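Local coordinates for uncharacterized protein (Pseudomonas aeruginosa, PDB 4O5P), which is a phospholipase effector of the type VI secretion system, probably hydrolysing membrane phospholipids with an alpha/beta-hydrolase catalytic domain, at residues Gln35-Val40 against Ile226-Leu231; Gly591-Gly596 against Pro725-Gly730. All coordinates share one frame; numbering follows the deposited sequence.

Contact 1: Gln35-Val40 against Ile226-Leu231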
loop_
_atom_site.group_PDB
_atom_site.type_symbol
_atom_site.label_atom_id
_atom_site.label_comp_id
_atom_site.label_asym_id
_atom_site.label_seq_id
_atom_site.Cartn_x
_atom_site.Cartn_y
_atom_site.Cartn_z
ATOM N N GLN A 35 15.852 24.693 11.117
ATOM C CA GLN A 35 16.640 25.228 12.229
ATOM C C GLN A 35 15.791 25.908 13.303
ATOM O O GLN A 35 16.313 26.695 14.096
ATOM C CB GLN A 35 17.663 26.247 11.724
ATOM C CG GLN A 35 18.629 25.766 10.664
ATOM C CD GLN A 35 19.462 26.917 10.114
ATOM O OE1 GLN A 35 19.166 28.090 10.369
ATOM N NE2 GLN A 35 20.511 26.590 9.364
ATOM N N SER A 36 14.492 25.626 13.339
ATOM C CA SER A 36 13.605 26.320 14.279
ATOM C C SER A 36 13.884 25.945 15.740
ATOM O O SER A 36 13.902 26.816 16.627
ATOM C CB SER A 36 12.125 26.099 13.924
ATOM O OG SER A 36 11.764 24.731 14.017
ATOM N N ASP A 37 14.113 24.656 15.984
ATOM C CA ASP A 37 14.481 24.175 17.314
ATOM C C ASP A 37 15.708 24.897 17.883
ATOM O O ASP A 37 15.687 25.369 19.032
ATOM C CB ASP A 37 14.734 22.665 17.274
ATOM C CG ASP A 37 13.448 21.862 17.291
ATOM O OD1 ASP A 37 12.576 22.153 18.140
ATOM O OD2 ASP A 37 13.307 20.940 16.458
ATOM N N GLU A 38 16.767 24.970 17.075
ATOM C CA GLU A 38 17.994 25.677 17.440
ATOM C C GLU A 38 17.716 27.139 17.752
ATOM O O GLU A 38 18.277 27.683 18.687
ATOM C CB GLU A 38 19.032 25.594 16.323
ATOM C CG GLU A 38 19.551 24.193 16.052
ATOM C CD GLU A 38 20.618 24.174 14.973
ATOM O OE1 GLU A 38 21.475 25.086 14.970
ATOM O OE2 GLU A 38 20.597 23.249 14.127
ATOM N N ARG A 39 16.852 27.771 16.961
ATOM C CA ARG A 39 16.480 29.162 17.201
ATOM C C ARG A 39 15.833 29.352 18.560
ATOM O O ARG A 39 16.257 30.212 19.335
ATOM C CB ARG A 39 15.502 29.640 16.145
ATOM C CG ARG A 39 16.142 30.318 14.990
ATOM C CD ARG A 39 15.103 31.104 14.224
ATOM N NE ARG A 39 15.463 31.114 12.823
ATOM C CZ ARG A 39 15.094 30.171 11.968
ATOM N NH1 ARG A 39 14.325 29.160 12.367
ATOM N NH2 ARG A 39 15.487 30.250 10.711
ATOM N N VAL A 40 14.792 28.564 18.834
ATOM C CA VAL A 40 14.134 28.618 20.135
ATOM C C VAL A 40 15.147 28.444 21.260
ATOM O O VAL A 40 15.175 29.223 22.221
ATOM C CB VAL A 40 13.075 27.523 20.287
ATOM C CG1 VAL A 40 12.442 27.598 21.670
ATOM C CG2 VAL A 40 12.024 27.655 19.212
ATOM N N ILE A 226 21.245 18.063 22.298
ATOM C CA ILE A 226 20.238 17.414 21.461
ATOM C C ILE A 226 18.844 17.907 21.816
ATOM O O ILE A 226 18.393 17.737 22.946
ATOM C CB ILE A 226 20.306 15.878 21.581
ATOM C CG1 ILE A 226 21.724 15.389 21.302
ATOM C CG2 ILE A 226 19.334 15.225 20.620
ATOM C CD1 ILE A 226 22.310 15.931 20.021
ATOM N N LEU A 227 18.155 18.496 20.840
ATOM C CA LEU A 227 16.945 19.258 21.119
ATOM C C LEU A 227 15.631 18.530 20.878
ATOM O O LEU A 227 14.712 18.613 21.700
ATOM C CB LEU A 227 16.943 20.542 20.298
ATOM C CG LEU A 227 17.954 21.596 20.727
ATOM C CD1 LEU A 227 17.870 22.798 19.818
ATOM C CD2 LEU A 227 17.693 21.989 22.171
ATOM N N ALA A 228 15.514 17.860 19.735
ATOM C CA ALA A 228 14.234 17.267 19.359
ATOM C C ALA A 228 14.400 16.246 18.263
ATOM O O ALA A 228 15.489 16.076 17.697
ATOM C CB ALA A 228 13.238 18.349 18.897
HETATM N N MSE A 229 13.288 15.586 17.963
HETATM C CA MSE A 229 13.223 14.655 16.862
HETATM C C MSE A 229 12.059 15.007 15.970
HETATM O O MSE A 229 10.920 15.056 16.418
HETATM C CB MSE A 229 13.086 13.239 17.387
HETATM C CG MSE A 229 14.397 12.793 17.965
HETATM SE SE MSE A 229 14.558 10.988 18.463
HETATM C CE MSE A 229 13.549 10.061 17.026
ATOM N N ARG A 230 12.372 15.244 14.701
ATOM C CA ARG A 230 11.411 15.740 13.732
ATOM C C ARG A 230 11.380 14.768 12.563
ATOM O O ARG A 230 12.424 14.488 11.963
ATOM C CB ARG A 230 11.844 17.123 13.261
ATOM C CG ARG A 230 12.094 18.103 14.400
ATOM C CD ARG A 230 10.827 18.343 15.174
ATOM N NE ARG A 230 11.004 19.242 16.317
ATOM C CZ ARG A 230 10.117 19.361 17.302
ATOM N NH1 ARG A 230 8.995 18.644 17.281
ATOM N NH2 ARG A 230 10.341 20.196 18.304
ATOM N N LEU A 231 10.190 14.248 12.250
ATOM C CA LEU A 231 10.063 13.138 11.298
ATOM C C LEU A 231 9.393 13.560 9.989
ATOM O O LEU A 231 8.435 14.319 9.993
ATOM C CB LEU A 231 9.265 11.979 11.901
ATOM C CG LEU A 231 9.820 11.242 13.125
ATOM C CD1 LEU A 231 9.150 9.910 13.304
ATOM C CD2 LEU A 231 11.295 11.052 13.013
#
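Asp37, in the first turn of helix 36-43, faces Leu227 of strand 225-236 where the two elements pass 8.6 Å apart, axis to axis, and run roughly antiparallel at 150°. From this turn the Asp37 side chain reaches tip to tip toward Arg230, and the two form a side-on, two-pronged salt bridge. NE of Arg230 donates to OD2 of Asp37 at 2.9 Å in a nearly straight bond (176°), while NH2 of Arg230 reaches OD1 of Asp37 at 3.0 Å. Both oxygens use their syn lone pairs, and carboxylate and guanidinium lie almost in one plane, so the paired bonds hold the two groups edge to edge and restrict their rotation. The Arg230 chain bends at chi2 (-63°), which sets CD beside the carboxylate, 3.8 Å from Asp37 OD2. Small Ala228 suits the place beside the acid, its CB 3.6 Å from Asp37 OD2. Leu227 supplies the apolar part, its CD1 resting against the helix backbone 3.5 Å from Asp37 O and also meeting Asp37 CB. The remaining guanidinium nitrogen, NH1, bonds to Ser273 OG, which ties the arginine to strand 270-280 as well. Strand 225-236 lies between parallel strands 62-71 and 270-280 in the central sheet, and helix 36-43 packs against this part of it, with Asp37 also touching Ala64 of strand 62-71.

Contact 2: Gly591-Gly596 against Pro725-Gly730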
loop_
_atom_site.group_PDB
_atom_site.type_symbol
_atom_site.label_atom_id
_atom_site.label_comp_id
_atom_site.label_asym_id
_atom_site.label_seq_id
_atom_site.Cartn_x
_atom_site.Cartn_y
_atom_site.Cartn_z
ATOM N N GLY A 591 -25.525 -15.079 -21.861
ATOM C CA GLY A 591 -25.785 -16.486 -22.089
ATOM C C GLY A 591 -26.969 -16.925 -21.246
ATOM O O GLY A 591 -27.829 -16.100 -20.884
ATOM N N VAL A 592 -27.025 -18.218 -20.932
ATOM C CA VAL A 592 -28.024 -18.715 -19.993
ATOM C C VAL A 592 -27.652 -18.210 -18.603
ATOM O O VAL A 592 -26.471 -18.076 -18.276
ATOM C CB VAL A 592 -28.136 -20.269 -20.013
ATOM C CG1 VAL A 592 -27.005 -20.918 -19.226
ATOM C CG2 VAL A 592 -29.480 -20.717 -19.444
ATOM N N LEU A 593 -28.657 -17.884 -17.802
ATOM C CA LEU A 593 -28.413 -17.419 -16.444
ATOM C C LEU A 593 -29.413 -18.049 -15.495
ATOM O O LEU A 593 -30.534 -18.393 -15.885
ATOM C CB LEU A 593 -28.552 -15.897 -16.344
ATOM C CG LEU A 593 -27.587 -14.979 -17.090
ATOM C CD1 LEU A 593 -27.965 -13.530 -16.835
ATOM C CD2 LEU A 593 -26.154 -15.212 -16.680
ATOM N N ASP A 594 -28.998 -18.189 -14.245
ATOM C CA ASP A 594 -29.893 -18.624 -13.193
ATOM C C ASP A 594 -30.038 -17.444 -12.248
ATOM O O ASP A 594 -29.205 -16.527 -12.273
ATOM C CB ASP A 594 -29.304 -19.824 -12.458
ATOM C CG ASP A 594 -30.274 -20.419 -11.467
ATOM O OD1 ASP A 594 -31.196 -21.128 -11.915
ATOM O OD2 ASP A 594 -30.130 -20.160 -10.245
ATOM N N ASP A 595 -31.089 -17.443 -11.431
ATOM C CA ASP A 595 -31.287 -16.366 -10.467
ATOM C C ASP A 595 -30.100 -16.299 -9.512
ATOM O O ASP A 595 -29.692 -15.220 -9.062
ATOM C CB ASP A 595 -32.576 -16.591 -9.669
ATOM C CG ASP A 595 -33.823 -16.476 -10.523
ATOM O OD1 ASP A 595 -34.005 -15.429 -11.174
ATOM O OD2 ASP A 595 -34.620 -17.438 -10.538
ATOM N N GLY A 596 -29.546 -17.463 -9.208
ATOM C CA GLY A 596 -28.456 -17.549 -8.266
ATOM C C GLY A 596 -27.165 -17.964 -8.940
ATOM O O GLY A 596 -27.155 -18.415 -10.089
ATOM N N PRO A 725 -26.120 -10.947 -9.859
ATOM C CA PRO A 725 -26.488 -9.548 -10.098
ATOM C C PRO A 725 -26.895 -9.295 -11.542
ATOM O O PRO A 725 -27.654 -8.365 -11.767
ATOM C CB PRO A 725 -25.196 -8.785 -9.782
ATOM C CG PRO A 725 -24.118 -9.762 -9.996
ATOM C CD PRO A 725 -24.687 -11.089 -9.579
ATOM N N ARG A 726 -26.405 -10.098 -12.485
ATOM C CA ARG A 726 -26.809 -9.966 -13.882
ATOM C C ARG A 726 -28.334 -10.045 -13.993
ATOM O O ARG A 726 -28.940 -9.272 -14.725
ATOM C CB ARG A 726 -26.190 -11.058 -14.756
ATOM C CG ARG A 726 -24.693 -10.941 -15.025
ATOM C CD ARG A 726 -24.023 -12.244 -14.610
ATOM N NE ARG A 726 -23.149 -12.830 -15.603
ATOM C CZ ARG A 726 -22.847 -14.125 -15.649
ATOM N NH1 ARG A 726 -23.367 -14.968 -14.765
ATOM N NH2 ARG A 726 -22.035 -14.577 -16.589
HETATM N N MSE A 727 -28.941 -10.947 -13.218
HETATM C CA MSE A 727 -30.389 -11.136 -13.214
HETATM C C MSE A 727 -31.154 -10.055 -12.444
HETATM O O MSE A 727 -32.374 -10.139 -12.282
HETATM C CB MSE A 727 -30.734 -12.534 -12.692
HETATM C CG MSE A 727 -30.330 -13.633 -13.669
HETATM SE SE MSE A 727 -31.545 -13.716 -15.213
HETATM C CE MSE A 727 -33.070 -14.378 -14.228
ATOM N N LEU A 728 -30.446 -9.022 -11.998
ATOM C CA LEU A 728 -31.080 -7.882 -11.340
ATOM C C LEU A 728 -30.925 -6.623 -12.175
ATOM O O LEU A 728 -31.325 -5.544 -11.752
ATOM C CB LEU A 728 -30.456 -7.637 -9.967
ATOM C CG LEU A 728 -30.285 -8.856 -9.060
ATOM C CD1 LEU A 728 -29.448 -8.505 -7.831
ATOM C CD2 LEU A 728 -31.644 -9.394 -8.658
ATOM N N LEU A 729 -30.335 -6.746 -13.357
ATOM C CA LEU A 729 -30.075 -5.562 -14.169
ATOM C C LEU A 729 -31.380 -4.961 -14.676
ATOM O O LEU A 729 -31.551 -3.737 -14.685
ATOM C CB LEU A 729 -29.127 -5.896 -15.317
ATOM C CG LEU A 729 -27.693 -6.203 -14.887
ATOM C CD1 LEU A 729 -26.858 -6.609 -16.084
ATOM C CD2 LEU A 729 -27.069 -4.991 -14.181
ATOM N N GLY A 730 -32.313 -5.827 -15.064
ATOM C CA GLY A 730 -33.595 -5.382 -15.574
ATOM C C GLY A 730 -34.629 -5.260 -14.475
ATOM O O GLY A 730 -34.959 -4.149 -14.048
#
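Leu593 packs against Arg726 and Met727 where two surface loops of the Tle1-like C-terminal region meet: residues 591-596 lead into strand 596-604, and a short 3-10 turn at 725-728 follows strand 715-723. The backbone of 591-596 is shaped by an Asx turn, in which Asp594 OD2 accepts from Gly596 N, and a backbone hydrogen bond joins Asp595 to Asp724. The leucine and arginine side chains cross at about a right angle. CD2 of Leu593 stands over one face of the Arg726 guanidinium, displaced toward its rim, and comes 3.4 Å from NH1; the flat group offers a methyl a broad surface while its N-H bonds point outward in the plane. NH1 has its polar partner in Asp724, with which it forms a salt bridge. Nearer the backbone, CD1 of Leu593 packs on CB of Arg726 at 3.7 Å, so the two methyls of the leucine touch the arginine at its root and at its end. Met727, a selenomethionine here, slides past Leu593 in the opposite direction, its SE lying 3.9 Å from Leu593 CB. Its CG approaches Asp594 O at 3.4 Å. Bends at chi2 (-74°) and chi3 (-69°) then curl the chain, placing SE and CE in turn. Such an unbranched, pliant side chain is suited to following the contour of a loop. Beyond the selenium, CE of Met727 ends 3.4 Å from OD1 of Asp595.

How the contacts relate
The contacts lie on opposite sides of the chain's centre, about 64 Å apart between their own centres and about 45 Å between nearest atoms. They also follow one another in sequence: contact 1 is closed before contact 2 begins. The strand of contact 1 belongs to the central sheet of the hydrolase fold and runs on toward the probable nucleophile elbow at Ser237, which with His379 and Asp281 has the geometry expected of a catalytic triad. Contact 2 joins loops within the C-terminal family region, so of the two it is contact 1 that shares a strand with the approach to the probable active site.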